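Local structure of transcriptional regulator fur family (Xanthomonas campestris pv. campestris, 7DH8) at residues N48-I53 / L65-E71; K58-A62 / V102-V106; I122-S128 / H160-C166; V137-E142 / A154-E158. The protein binds zinc and probably acts as a zinc-dependent DNA-binding repressor that regulates zinc-uptake genes in Xanthomonas campestris. All blocks are in the same frame, centred on the assembly; numbering follows the deposited sequence.

Contact 1: N48-I53 / L65-E71; sequences NVLRLI and LLDWVRE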
loop_
_atom_site.group_PDB
_atom_site.type_symbol
_atom_site.label_atom_id
_atom_site.label_comp_id
_atom_site.label_asym_id
_atom_site.label_seq_id
_atom_site.Cartn_x
_atom_site.Cartn_y
_atom_site.Cartn_z
ATOM N N ASN A 48 26.092 2.329 5.439
ATOM C CA ASN A 48 25.699 1.910 6.776
ATOM C C ASN A 48 24.188 1.839 6.913
ATOM O O ASN A 48 23.675 0.978 7.637
ATOM C CB ASN A 48 26.284 2.853 7.833
ATOM C CG ASN A 48 26.147 2.296 9.243
ATOM O OD1 ASN A 48 26.379 1.102 9.479
ATOM N ND2 ASN A 48 25.776 3.157 10.191
ATOM N N VAL A 49 23.453 2.731 6.249
ATOM C CA VAL A 49 22.004 2.617 6.276
ATOM C C VAL A 49 21.578 1.358 5.538
ATOM O O VAL A 49 20.797 0.552 6.050
ATOM C CB VAL A 49 21.347 3.879 5.695
ATOM C CG1 VAL A 49 19.857 3.661 5.491
ATOM C CG2 VAL A 49 21.514 5.008 6.681
ATOM N N LEU A 50 22.141 1.146 4.343
ATOM C CA LEU A 50 21.806 -0.025 3.551
ATOM C C LEU A 50 22.151 -1.283 4.311
ATOM O O LEU A 50 21.335 -2.208 4.404
ATOM C CB LEU A 50 22.553 0.012 2.209
ATOM C CG LEU A 50 22.421 -1.274 1.385
ATOM C CD1 LEU A 50 20.963 -1.504 0.982
ATOM C CD2 LEU A 50 23.324 -1.254 0.163
ATOM N N ARG A 51 23.361 -1.315 4.897
ATOM C CA ARG A 51 23.805 -2.482 5.656
ATOM C C ARG A 51 22.866 -2.778 6.819
ATOM O O ARG A 51 22.488 -3.938 7.044
ATOM C CB ARG A 51 25.234 -2.271 6.159
ATOM C CG ARG A 51 25.822 -3.483 6.876
ATOM C CD ARG A 51 27.032 -3.115 7.760
ATOM N NE ARG A 51 27.774 -1.965 7.239
ATOM C CZ ARG A 51 28.521 -1.973 6.134
ATOM N NH1 ARG A 51 28.658 -3.081 5.405
ATOM N NH2 ARG A 51 29.138 -0.858 5.757
ATOM N N LEU A 52 22.503 -1.747 7.599
ATOM C CA LEU A 52 21.579 -1.945 8.709
ATOM C C LEU A 52 20.246 -2.517 8.234
ATOM O O LEU A 52 19.694 -3.433 8.858
ATOM C CB LEU A 52 21.352 -0.623 9.451
ATOM C CG LEU A 52 22.535 -0.136 10.334
ATOM C CD1 LEU A 52 22.251 1.274 10.910
ATOM C CD2 LEU A 52 22.894 -1.146 11.426
ATOM N N ILE A 53 19.686 -1.978 7.147
ATOM C CA ILE A 53 18.378 -2.486 6.716
ATOM C C ILE A 53 18.513 -3.936 6.245
ATOM O O ILE A 53 17.726 -4.802 6.631
ATOM C CB ILE A 53 17.759 -1.566 5.641
ATOM C CG1 ILE A 53 17.438 -0.184 6.208
ATOM C CG2 ILE A 53 16.484 -2.211 4.943
ATOM C CD1 ILE A 53 17.114 0.846 5.149
ATOM N N LEU A 65 15.789 2.770 12.381
ATOM C CA LEU A 65 17.037 2.930 11.650
ATOM C C LEU A 65 17.865 4.052 12.259
ATOM O O LEU A 65 19.088 3.947 12.372
ATOM C CB LEU A 65 16.717 3.212 10.174
ATOM C CG LEU A 65 17.822 3.701 9.254
ATOM C CD1 LEU A 65 18.848 2.565 9.059
ATOM C CD2 LEU A 65 17.209 4.137 7.913
ATOM N N LEU A 66 17.210 5.139 12.660
ATOM C CA LEU A 66 17.957 6.232 13.282
ATOM C C LEU A 66 18.582 5.816 14.599
ATOM O O LEU A 66 19.759 6.097 14.833
ATOM C CB LEU A 66 17.064 7.432 13.522
ATOM C CG LEU A 66 17.314 8.253 12.287
ATOM C CD1 LEU A 66 16.339 7.745 11.170
ATOM C CD2 LEU A 66 17.208 9.707 12.618
ATOM N N ASP A 67 17.791 5.199 15.481
ATOM C CA ASP A 67 18.346 4.560 16.677
ATOM C C ASP A 67 19.597 3.768 16.347
ATOM O O ASP A 67 20.657 4.022 16.929
ATOM C CB ASP A 67 17.318 3.659 17.368
ATOM C CG ASP A 67 16.353 4.436 18.233
ATOM O OD1 ASP A 67 16.783 5.466 18.825
ATOM O OD2 ASP A 67 15.163 4.031 18.306
ATOM N N TRP A 68 19.518 2.828 15.389
ATOM C CA TRP A 68 20.686 1.973 15.145
ATOM C C TRP A 68 21.849 2.666 14.440
ATOM O O TRP A 68 22.984 2.169 14.468
ATOM C CB TRP A 68 20.348 0.818 14.190
ATOM C CG TRP A 68 19.168 -0.012 14.591
ATOM C CD1 TRP A 68 18.627 -0.101 15.829
ATOM C CD2 TRP A 68 18.372 -0.844 13.748
ATOM N NE1 TRP A 68 17.553 -0.934 15.821
ATOM C CE2 TRP A 68 17.379 -1.419 14.557
ATOM C CE3 TRP A 68 18.422 -1.185 12.394
ATOM C CZ2 TRP A 68 16.431 -2.284 14.068
ATOM C CZ3 TRP A 68 17.473 -2.069 11.905
ATOM C CH2 TRP A 68 16.488 -2.605 12.748
ATOM N N VAL A 69 21.574 3.774 13.743
ATOM C CA VAL A 69 22.650 4.502 13.078
ATOM C C VAL A 69 23.279 5.486 14.066
ATOM O O VAL A 69 24.351 6.047 13.814
ATOM C CB VAL A 69 22.073 5.472 12.029
ATOM C CG1 VAL A 69 22.927 6.736 11.906
ATOM C CG2 VAL A 69 21.955 4.778 10.693
ATOM N N ARG A 70 22.652 5.663 15.223
ATOM C CA ARG A 70 23.242 6.288 16.401
ATOM C C ARG A 70 24.053 5.387 17.331
ATOM O O ARG A 70 24.708 5.881 18.258
ATOM C CB ARG A 70 22.221 7.214 17.037
ATOM C CG ARG A 70 22.224 8.560 16.398
ATOM C CD ARG A 70 20.812 9.069 16.269
ATOM N NE ARG A 70 20.792 10.508 16.054
ATOM C CZ ARG A 70 19.820 11.305 16.465
ATOM N NH1 ARG A 70 18.779 10.814 17.124
ATOM N NH2 ARG A 70 19.890 12.593 16.200
ATOM N N GLU A 71 24.024 4.082 17.090
ATOM C CA GLU A 71 24.789 3.102 17.869
ATOM C C GLU A 71 25.774 3.633 18.880
ATOM O O GLU A 71 26.870 3.079 18.998
ATOM C CB GLU A 71 25.499 2.024 17.040
ATOM C CG GLU A 71 26.323 2.546 15.843
ATOM C CD GLU A 71 26.631 1.442 14.810
ATOM O OE1 GLU A 71 26.004 1.433 13.712
ATOM O OE2 GLU A 71 27.511 0.585 15.096
#
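L52 and L65 carry this helix-helix contact, with 83 and 68 Å² of their surfaces covered out of a two-sided total of 352 Å². L52 extends from helix 48-53 with its CB directed at the opposing segment, and its CD1 sits 3.5 Å from V69 CG2 and 3.8 Å from W68 CB, so one methyl meets two neighbouring positions of helix 65-69. L65 answers from the other side. Its CD2 lies 3.6 Å from V49 CG1, while its CD1 is 4.1 Å from L52 CB and 4.2 Å from I53 CG1. V69 also reaches V49, CG2 to CG2 at 4.0 Å.

The residues involved, N48, V49, L52 and I53 against L65, W68 and V69, recur at the three- and four-residue spacing of one helical face. The short axes approach to 10.4 Å at 114°, and the union is apolar: at the polar rim N48 ND2 stays 3.9 Å from E71 OE1, too far for a hydrogen bond.

Elsewhere, L50 packs on F27 and V31 of helix 25-35, and L66 rests on P80, V83 and Y84 of helix 80-92. Helices 44-56, 62-69 and 80-92 thus pack as the three-helix core of the winged helix-turn-helix domain expected of a Fur-family regulator, with 62-69 preceding the probable recognition helix 80-92.

Contact 2: K58-A62 / V102-V106; sequences KPVKA and VNAFV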
loop_
_atom_site.group_PDB
_atom_site.type_symbol
_atom_site.label_atom_id
_atom_site.label_comp_id
_atom_site.label_asym_id
_atom_site.label_seq_id
_atom_site.Cartn_x
_atom_site.Cartn_y
_atom_site.Cartn_z
ATOM N N LYS A 58 13.629 -8.228 9.177
ATOM C CA LYS A 58 12.222 -7.874 9.175
ATOM C C LYS A 58 12.179 -6.437 8.684
ATOM O O LYS A 58 13.216 -5.750 8.737
ATOM C CB LYS A 58 11.601 -7.982 10.584
ATOM C CG LYS A 58 11.493 -9.380 11.168
ATOM C CD LYS A 58 10.173 -10.096 10.841
ATOM C CE LYS A 58 10.145 -11.526 11.441
ATOM N NZ LYS A 58 9.398 -11.515 12.763
ATOM N N PRO A 59 11.029 -5.933 8.215
ATOM C CA PRO A 59 10.983 -4.527 7.779
ATOM C C PRO A 59 11.343 -3.600 8.922
ATOM O O PRO A 59 10.940 -3.813 10.071
ATOM C CB PRO A 59 9.528 -4.317 7.346
ATOM C CG PRO A 59 9.111 -5.712 6.820
ATOM C CD PRO A 59 9.800 -6.662 7.818
ATOM N N VAL A 60 12.080 -2.560 8.591
ATOM C CA VAL A 60 12.650 -1.651 9.581
ATOM C C VAL A 60 11.857 -0.351 9.562
ATOM O O VAL A 60 11.608 0.197 8.485
ATOM C CB VAL A 60 14.125 -1.385 9.250
ATOM C CG1 VAL A 60 14.742 -0.357 10.230
ATOM C CG2 VAL A 60 14.880 -2.686 9.247
ATOM N N LYS A 61 11.476 0.147 10.746
ATOM C CA LYS A 61 10.866 1.460 10.847
ATOM C C LYS A 61 11.935 2.530 10.729
ATOM O O LYS A 61 13.085 2.336 11.150
ATOM C CB LYS A 61 10.136 1.616 12.181
ATOM C CG LYS A 61 8.944 0.665 12.272
ATOM C CD LYS A 61 7.777 1.414 11.727
ATOM C CE LYS A 61 6.621 0.566 11.402
ATOM N NZ LYS A 61 5.543 1.497 11.007
ATOM N N ALA A 62 11.558 3.679 10.159
ATOM C CA ALA A 62 12.522 4.775 10.061
ATOM C C ALA A 62 13.124 5.130 11.414
ATOM O O ALA A 62 14.330 5.341 11.508
ATOM C CB ALA A 62 11.872 5.998 9.424
ATOM N N VAL A 102 2.818 -1.335 5.912
ATOM C CA VAL A 102 3.361 -1.388 7.272
ATOM C C VAL A 102 4.285 -0.223 7.576
ATOM O O VAL A 102 4.837 -0.169 8.672
ATOM C CB VAL A 102 4.092 -2.716 7.573
ATOM C CG1 VAL A 102 3.099 -3.863 7.685
ATOM C CG2 VAL A 102 5.184 -2.985 6.541
ATOM N N ASN A 103 4.480 0.700 6.629
ATOM C CA ASN A 103 5.283 1.910 6.805
ATOM C C ASN A 103 6.686 1.553 7.278
ATOM O O ASN A 103 7.157 2.023 8.318
ATOM C CB ASN A 103 4.565 2.935 7.741
ATOM C CG ASN A 103 5.248 4.299 7.737
ATOM O OD1 ASN A 103 5.938 4.635 6.782
ATOM N ND2 ASN A 103 5.100 5.073 8.823
ATOM N N ALA A 104 7.353 0.671 6.513
ATOM C CA ALA A 104 8.629 0.115 6.928
ATOM C C ALA A 104 9.425 -0.227 5.672
ATOM O O ALA A 104 8.914 -0.171 4.544
ATOM C CB ALA A 104 8.438 -1.102 7.887
ATOM N N PHE A 105 10.711 -0.425 5.854
ATOM C CA PHE A 105 11.673 -0.494 4.748
ATOM C C PHE A 105 12.358 -1.839 4.741
ATOM O O PHE A 105 12.598 -2.419 5.805
ATOM C CB PHE A 105 12.728 0.588 4.873
ATOM C CG PHE A 105 12.146 1.969 4.851
ATOM C CD1 PHE A 105 11.670 2.536 6.006
ATOM C CD2 PHE A 105 11.951 2.648 3.631
ATOM C CE1 PHE A 105 11.106 3.808 5.992
ATOM C CE2 PHE A 105 11.372 3.895 3.590
ATOM C CZ PHE A 105 10.933 4.493 4.777
ATOM N N VAL A 106 12.721 -2.322 3.551
ATOM C CA VAL A 106 13.370 -3.623 3.398
ATOM C C VAL A 106 14.388 -3.443 2.284
ATOM O O VAL A 106 14.199 -2.615 1.384
ATOM C CB VAL A 106 12.394 -4.821 3.056
ATOM C CG1 VAL A 106 11.561 -5.292 4.234
ATOM C CG2 VAL A 106 11.472 -4.500 1.807
HETATM O O HOH W 1 8.922 4.139 9.035
#
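V60 and F105 satisfy each other's backbone completely: V60 N donates to F105 O at 2.8 Å with an N-H...O angle of 169°, and F105 N returns a bond to V60 O at 2.8 Å and 151°. This is a single antiparallel hydrogen-bonded bridge with its CA atoms 5.1 Å apart. F105 O receives a further CA-H...O contact from P59 CA at 3.3 Å.

The K61 ammonium group meets two carbonyls of the turn before the strand, K61 NZ lying 3.0 Å from V102 O and 3.2 Å from N103 O, both as hydrogen bonds. N103 O accepts once more, from a water 2.8 Å away, and that water itself accepts from A62 N at 2.9 Å. K61, at the N-cap of helix 62-69, has its own N bonded to the side chain of E64. K58 turns elsewhere, its NZ donating to C126 O.

Apolar contacts fill in between: P59 CB to A104 CB at 3.4 Å, P59 CG to V106 CG1 at 3.6 Å, and A62 CB to F105 CE1 at 4.1 Å. N103 and A104 together face L99 in a G1 beta bulge, and V106 shares backbone bonds with H97. Through its single bridge the loop at V60 pairs with hairpin 96-99/104-107, consistent with a winged-helix domain, where the segment between the first two core helices, here 44-56 and 62-69, pairs with the wing.

Contact 3: I122-S128 / H160-C166; sequences ICDRCHS and HGLCAKC. With ZN (zinc ion), chain C.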
loop_
_atom_site.group_PDB
_atom_site.type_symbol
_atom_site.label_atom_id
_atom_site.label_comp_id
_atom_site.label_asym_id
_atom_site.label_seq_id
_atom_site.Cartn_x
_atom_site.Cartn_y
_atom_site.Cartn_z
ATOM N N ILE A 122 3.465 -10.237 2.832
ATOM C CA ILE A 122 3.754 -9.665 4.139
ATOM C C ILE A 122 2.904 -10.393 5.153
ATOM O O ILE A 122 1.683 -10.383 5.060
ATOM C CB ILE A 122 3.506 -8.145 4.166
ATOM C CG1 ILE A 122 4.352 -7.455 3.115
ATOM C CG2 ILE A 122 3.895 -7.527 5.573
ATOM C CD1 ILE A 122 3.915 -5.909 2.945
ATOM N N CYS A 123 3.546 -11.101 6.096
ATOM C CA CYS A 123 2.772 -11.896 7.022
ATOM C C CYS A 123 2.125 -10.941 8.010
ATOM O O CYS A 123 2.805 -10.089 8.575
ATOM C CB CYS A 123 3.656 -12.913 7.756
ATOM S SG CYS A 123 2.766 -13.863 8.970
ATOM N N ASP A 124 0.828 -11.128 8.256
ATOM C CA ASP A 124 0.123 -10.305 9.227
ATOM C C ASP A 124 0.637 -10.521 10.649
ATOM O O ASP A 124 0.527 -9.618 11.475
ATOM C CB ASP A 124 -1.373 -10.620 9.198
ATOM C CG ASP A 124 -2.046 -10.206 7.893
ATOM O OD1 ASP A 124 -1.484 -9.388 7.120
ATOM O OD2 ASP A 124 -3.169 -10.710 7.653
ATOM N N ARG A 125 1.142 -11.709 10.979
ATOM C CA ARG A 125 1.411 -12.018 12.388
ATOM C C ARG A 125 2.881 -11.770 12.770
ATOM O O ARG A 125 3.161 -11.088 13.760
ATOM C CB ARG A 125 0.987 -13.465 12.660
ATOM C CG ARG A 125 1.296 -13.956 14.143
ATOM C CD ARG A 125 0.542 -15.228 14.480
ATOM N NE ARG A 125 -0.843 -15.140 14.056
ATOM C CZ ARG A 125 -1.523 -16.189 13.619
ATOM N NH1 ARG A 125 -0.915 -17.371 13.591
ATOM N NH2 ARG A 125 -2.790 -16.057 13.210
ATOM N N CYS A 126 3.832 -12.257 11.978
ATOM C CA CYS A 126 5.246 -12.149 12.315
ATOM C C CYS A 126 5.936 -11.031 11.551
ATOM O O CYS A 126 7.122 -10.753 11.820
ATOM C CB CYS A 126 5.962 -13.485 12.032
ATOM S SG CYS A 126 6.265 -13.878 10.259
ATOM N N HIS A 127 5.222 -10.414 10.593
ATOM C CA HIS A 127 5.615 -9.228 9.826
ATOM C C HIS A 127 6.757 -9.501 8.852
ATOM O O HIS A 127 7.330 -8.542 8.331
ATOM C CB HIS A 127 5.999 -8.044 10.747
ATOM C CG HIS A 127 5.023 -7.835 11.880
ATOM N ND1 HIS A 127 5.369 -7.960 13.214
ATOM C CD2 HIS A 127 3.689 -7.588 11.863
ATOM C CE1 HIS A 127 4.297 -7.785 13.967
ATOM N NE2 HIS A 127 3.267 -7.536 13.171
ATOM N N SER A 128 7.122 -10.762 8.601
ATOM C CA SER A 128 8.098 -11.011 7.541
ATOM C C SER A 128 7.552 -10.505 6.209
ATOM O O SER A 128 6.326 -10.485 5.985
ATOM C CB SER A 128 8.409 -12.506 7.369
ATOM O OG SER A 128 7.199 -13.181 6.982
ATOM N N HIS A 160 -1.357 -9.716 1.784
ATOM C CA HIS A 160 -1.445 -9.989 3.216
ATOM C C HIS A 160 -1.992 -11.384 3.508
ATOM O O HIS A 160 -2.610 -12.040 2.665
ATOM C CB HIS A 160 -2.327 -8.958 3.921
ATOM C CG HIS A 160 -2.028 -7.553 3.504
ATOM N ND1 HIS A 160 -0.982 -6.815 4.042
ATOM C CD2 HIS A 160 -2.651 -6.743 2.603
ATOM C CE1 HIS A 160 -0.971 -5.610 3.478
ATOM N NE2 HIS A 160 -1.958 -5.554 2.586
ATOM N N GLY A 161 -1.781 -11.811 4.742
ATOM C CA GLY A 161 -2.164 -13.152 5.171
ATOM C C GLY A 161 -1.103 -13.668 6.131
ATOM O O GLY A 161 -0.427 -12.881 6.843
ATOM N N LEU A 162 -0.886 -14.986 6.105
ATOM C CA LEU A 162 0.023 -15.642 7.043
ATOM C C LEU A 162 1.107 -16.404 6.294
ATOM O O LEU A 162 0.806 -17.162 5.354
ATOM C CB LEU A 162 -0.731 -16.615 7.937
ATOM C CG LEU A 162 -1.776 -15.961 8.874
ATOM C CD1 LEU A 162 -2.595 -17.028 9.639
ATOM C CD2 LEU A 162 -1.145 -14.915 9.815
ATOM N N CYS A 163 2.354 -16.240 6.738
ATOM C CA CYS A 163 3.403 -17.055 6.143
ATOM C C CYS A 163 3.247 -18.524 6.575
ATOM O O CYS A 163 2.410 -18.863 7.419
ATOM C CB CYS A 163 4.763 -16.505 6.518
ATOM S SG CYS A 163 5.177 -16.945 8.334
ATOM N N ALA A 164 3.992 -19.427 5.910
ATOM C CA ALA A 164 3.845 -20.849 6.191
ATOM C C ALA A 164 4.052 -21.156 7.662
ATOM O O ALA A 164 3.328 -21.970 8.234
ATOM C CB ALA A 164 4.843 -21.681 5.404
ATOM N N LYS A 165 5.064 -20.552 8.279
ATOM C CA LYS A 165 5.337 -20.847 9.703
ATOM C C LYS A 165 4.138 -20.489 10.574
ATOM O O LYS A 165 3.699 -21.276 11.417
ATOM C CB LYS A 165 6.547 -20.039 10.193
ATOM C CG LYS A 165 7.870 -20.637 9.930
ATOM C CD LYS A 165 8.330 -20.614 8.479
ATOM C CE LYS A 165 9.830 -20.923 8.456
ATOM N NZ LYS A 165 10.524 -19.843 9.246
ATOM N N CYS A 166 3.591 -19.282 10.381
ATOM C CA CYS A 166 2.485 -18.846 11.218
ATOM C C CYS A 166 1.202 -19.614 10.914
ATOM O O CYS A 166 0.432 -19.905 11.837
ATOM C CB CYS A 166 2.252 -17.334 11.069
ATOM S SG CYS A 166 3.614 -16.271 11.728
HETATM ZN ZN ZN C . 4.518 -15.195 9.780
#
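The zinc ion is held tetrahedrally by four thiolates, two from each segment: C123 SG at 2.3 Å, C126 SG at 2.2 Å, C163 SG and C166 SG each at 2.4 Å. Backbone amides support the sulfurs: C163 N donates to C123 SG (3.3 Å, 171°), which also accepts from R125 N and C126 N within its own turn, and C163, at the N-cap of helix 164-168, caps it by accepting from C166 N through SG at 3.5 Å. Beside the site, D124 N to G161 O is short and straight, at 2.6 Å and 173°. G161 has phi/psi of 143/-148°, where a CB would jam against the preceding carbonyl.

Packing surrounds this core. C123 CB meets C163 CB at 4.0 Å, R125 CB approaches C166 SG at 4.0 Å, and L162 CD2 lies over one face of the R125 guanidinium.

Two CxxC pairs around one zinc fit the structural site found in many Fur-family proteins. Here the metal ties the turn after strand 119-123 to the start of helix 164-168. H160 to L162 form an antiparallel ladder with the second subunit, whose F150 packs on C123 and C163, placing the site beside the dimer interface.

Contact 4: V137-E142 / A154-E158; sequences VVSQLE and AQTLE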
loop_
_atom_site.group_PDB
_atom_site.type_symbol
_atom_site.label_atom_id
_atom_site.label_comp_id
_atom_site.label_asym_id
_atom_site.label_seq_id
_atom_site.Cartn_x
_atom_site.Cartn_y
_atom_site.Cartn_z
ATOM N N VAL A 137 1.885 -9.934 -13.820
ATOM C CA VAL A 137 0.967 -9.150 -12.983
ATOM C C VAL A 137 1.163 -7.665 -13.206
ATOM O O VAL A 137 0.180 -6.912 -13.322
ATOM C CB VAL A 137 1.131 -9.511 -11.498
ATOM C CG1 VAL A 137 0.490 -8.400 -10.591
ATOM C CG2 VAL A 137 0.485 -10.868 -11.210
ATOM N N VAL A 138 2.427 -7.207 -13.238
ATOM C CA VAL A 138 2.666 -5.765 -13.360
ATOM C C VAL A 138 2.222 -5.282 -14.747
ATOM O O VAL A 138 1.571 -4.235 -14.874
ATOM C CB VAL A 138 4.152 -5.478 -13.064
ATOM C CG1 VAL A 138 4.673 -4.141 -13.723
ATOM C CG2 VAL A 138 4.399 -5.548 -11.566
ATOM N N SER A 139 2.464 -6.108 -15.783
ATOM C CA SER A 139 2.057 -5.805 -17.155
ATOM C C SER A 139 0.540 -5.750 -17.313
ATOM O O SER A 139 0.007 -4.901 -18.050
ATOM C CB SER A 139 2.584 -6.892 -18.110
ATOM O OG SER A 139 3.942 -6.675 -18.402
ATOM N N GLN A 140 -0.162 -6.696 -16.699
ATOM C CA GLN A 140 -1.613 -6.679 -16.737
ATOM C C GLN A 140 -2.159 -5.400 -16.133
ATOM O O GLN A 140 -3.015 -4.754 -16.731
ATOM C CB GLN A 140 -2.202 -7.885 -16.023
ATOM C CG GLN A 140 -2.386 -9.057 -17.019
ATOM C CD GLN A 140 -2.732 -10.340 -16.251
ATOM O OE1 GLN A 140 -3.901 -10.643 -16.013
ATOM N NE2 GLN A 140 -1.714 -11.020 -15.766
ATOM N N LEU A 141 -1.651 -4.997 -14.953
ATOM C CA LEU A 141 -2.159 -3.786 -14.322
ATOM C C LEU A 141 -1.783 -2.540 -15.101
ATOM O O LEU A 141 -2.560 -1.571 -15.136
ATOM C CB LEU A 141 -1.633 -3.693 -12.882
ATOM C CG LEU A 141 -2.272 -4.633 -11.857
ATOM C CD1 LEU A 141 -1.577 -4.421 -10.419
ATOM C CD2 LEU A 141 -3.766 -4.405 -11.799
ATOM N N GLU A 142 -0.625 -2.538 -15.781
ATOM C CA GLU A 142 -0.345 -1.441 -16.704
ATOM C C GLU A 142 -1.372 -1.362 -17.825
ATOM O O GLU A 142 -1.881 -0.271 -18.139
ATOM C CB GLU A 142 1.052 -1.558 -17.284
ATOM C CG GLU A 142 2.115 -1.017 -16.385
ATOM C CD GLU A 142 3.466 -1.237 -17.008
ATOM O OE1 GLU A 142 3.509 -1.325 -18.255
ATOM O OE2 GLU A 142 4.468 -1.321 -16.269
ATOM N N ALA A 154 4.539 3.363 -10.881
ATOM C CA ALA A 154 5.196 2.540 -9.865
ATOM C C ALA A 154 3.891 1.942 -9.326
ATOM O O ALA A 154 2.882 2.633 -9.131
ATOM C CB ALA A 154 5.820 3.140 -8.595
ATOM N N GLN A 155 3.927 0.628 -9.049
ATOM C CA GLN A 155 2.829 -0.068 -8.395
ATOM C C GLN A 155 3.149 -0.572 -7.000
ATOM O O GLN A 155 4.217 -1.149 -6.786
ATOM C CB GLN A 155 2.462 -1.303 -9.272
ATOM C CG GLN A 155 2.149 -0.892 -10.740
ATOM C CD GLN A 155 1.756 -2.120 -11.571
ATOM O OE1 GLN A 155 1.461 -3.170 -11.014
ATOM N NE2 GLN A 155 1.763 -1.990 -12.890
ATOM N N THR A 156 2.168 -0.463 -6.088
ATOM C CA THR A 156 2.269 -0.990 -4.739
ATOM C C THR A 156 1.466 -2.268 -4.727
ATOM O O THR A 156 0.246 -2.220 -4.926
ATOM C CB THR A 156 1.675 -0.009 -3.715
ATOM O OG1 THR A 156 2.451 1.175 -3.708
ATOM C CG2 THR A 156 1.720 -0.649 -2.303
ATOM N N LEU A 157 2.146 -3.408 -4.528
ATOM C CA LEU A 157 1.540 -4.726 -4.603
ATOM C C LEU A 157 1.967 -5.442 -3.324
ATOM O O LEU A 157 3.116 -5.862 -3.154
ATOM C CB LEU A 157 1.963 -5.509 -5.860
ATOM C CG LEU A 157 1.873 -4.659 -7.162
ATOM C CD1 LEU A 157 2.753 -5.350 -8.200
ATOM C CD2 LEU A 157 0.424 -4.539 -7.600
ATOM N N GLU A 158 1.047 -5.577 -2.395
ATOM C CA GLU A 158 1.415 -6.195 -1.123
ATOM C C GLU A 158 0.342 -7.212 -0.772
ATOM O O GLU A 158 -0.815 -6.860 -0.568
ATOM C CB GLU A 158 1.581 -5.119 -0.065
ATOM C CG GLU A 158 2.636 -4.052 -0.503
ATOM C CD GLU A 158 2.859 -2.885 0.498
ATOM O OE1 GLU A 158 2.129 -2.748 1.482
ATOM O OE2 GLU A 158 3.782 -2.091 0.252
HETATM O O HOH W 2 3.272 0.392 -13.895
#
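Q155 lays its side chain against helix 137-142, with 82 Å² covered, and its NE2 donates to V138 O at 3.0 Å and 163°. That carbonyl already accepts from E142 N at 2.9 Å within the helix, so it serves two donors. The same NE2 lies 3.7 Å from V138 CG1 and 3.6 Å from E142 CG, and donates to a water 3.0 Å away that in turn donates to E142 OE2 at 3.2 Å. Q155 OE1 is less well served: it rests 3.3 Å from L141 CD1 and has no polar partner in the model.

Two residues on, L157 points to the same side of the strand and supplies the apolar part. Its CD2 is 3.5 Å from L141 CD1, its CD1 3.8 Å from V138 CG2 and 4.5 Å from V137 CG1. This is a helix laid across a sheet, in what corresponds to the alpha/beta dimerisation domain of the Fur family; the axes of helix segment 137-142 and strand segment 154-158 come within 10.2 Å, with 118° between their directions.

Strand alternation sends T156 and E158 beyond the helix's reach; E158 bonds S101 and E100 N instead. The sheet continues into the second subunit, because residues 154-158 form an antiparallel ladder with a strand of that chain. There L157 packs on L157 of the second subunit, and T156 OG1 hydrogen-bonds to H160 NE2 of that subunit.

Contacts 1 and 2 interlock along the chain, their segments alternating; contact 3 opens afterwards, and contact 4 falls between its two segments. In space, contacts 1 and 2 lie about 12 Å apart between centres and touch where I53 packs on F105 and V106, and L65 and W68 pack on V60, as parts of one winged-helix unit. Contacts 3 and 4, centres about 21 Å apart, share the sheet of strands 119-123 and 151-160, and both touch the second subunit. The halves meet at contacts 2 and 3, centres about 15 Å apart, where K58 NZ lies 2.6 Å from C126 O. Contacts 1 and 4, centres about 30 Å apart, flank the chain's centre, consistent with separate DNA-binding and dimerisation regions.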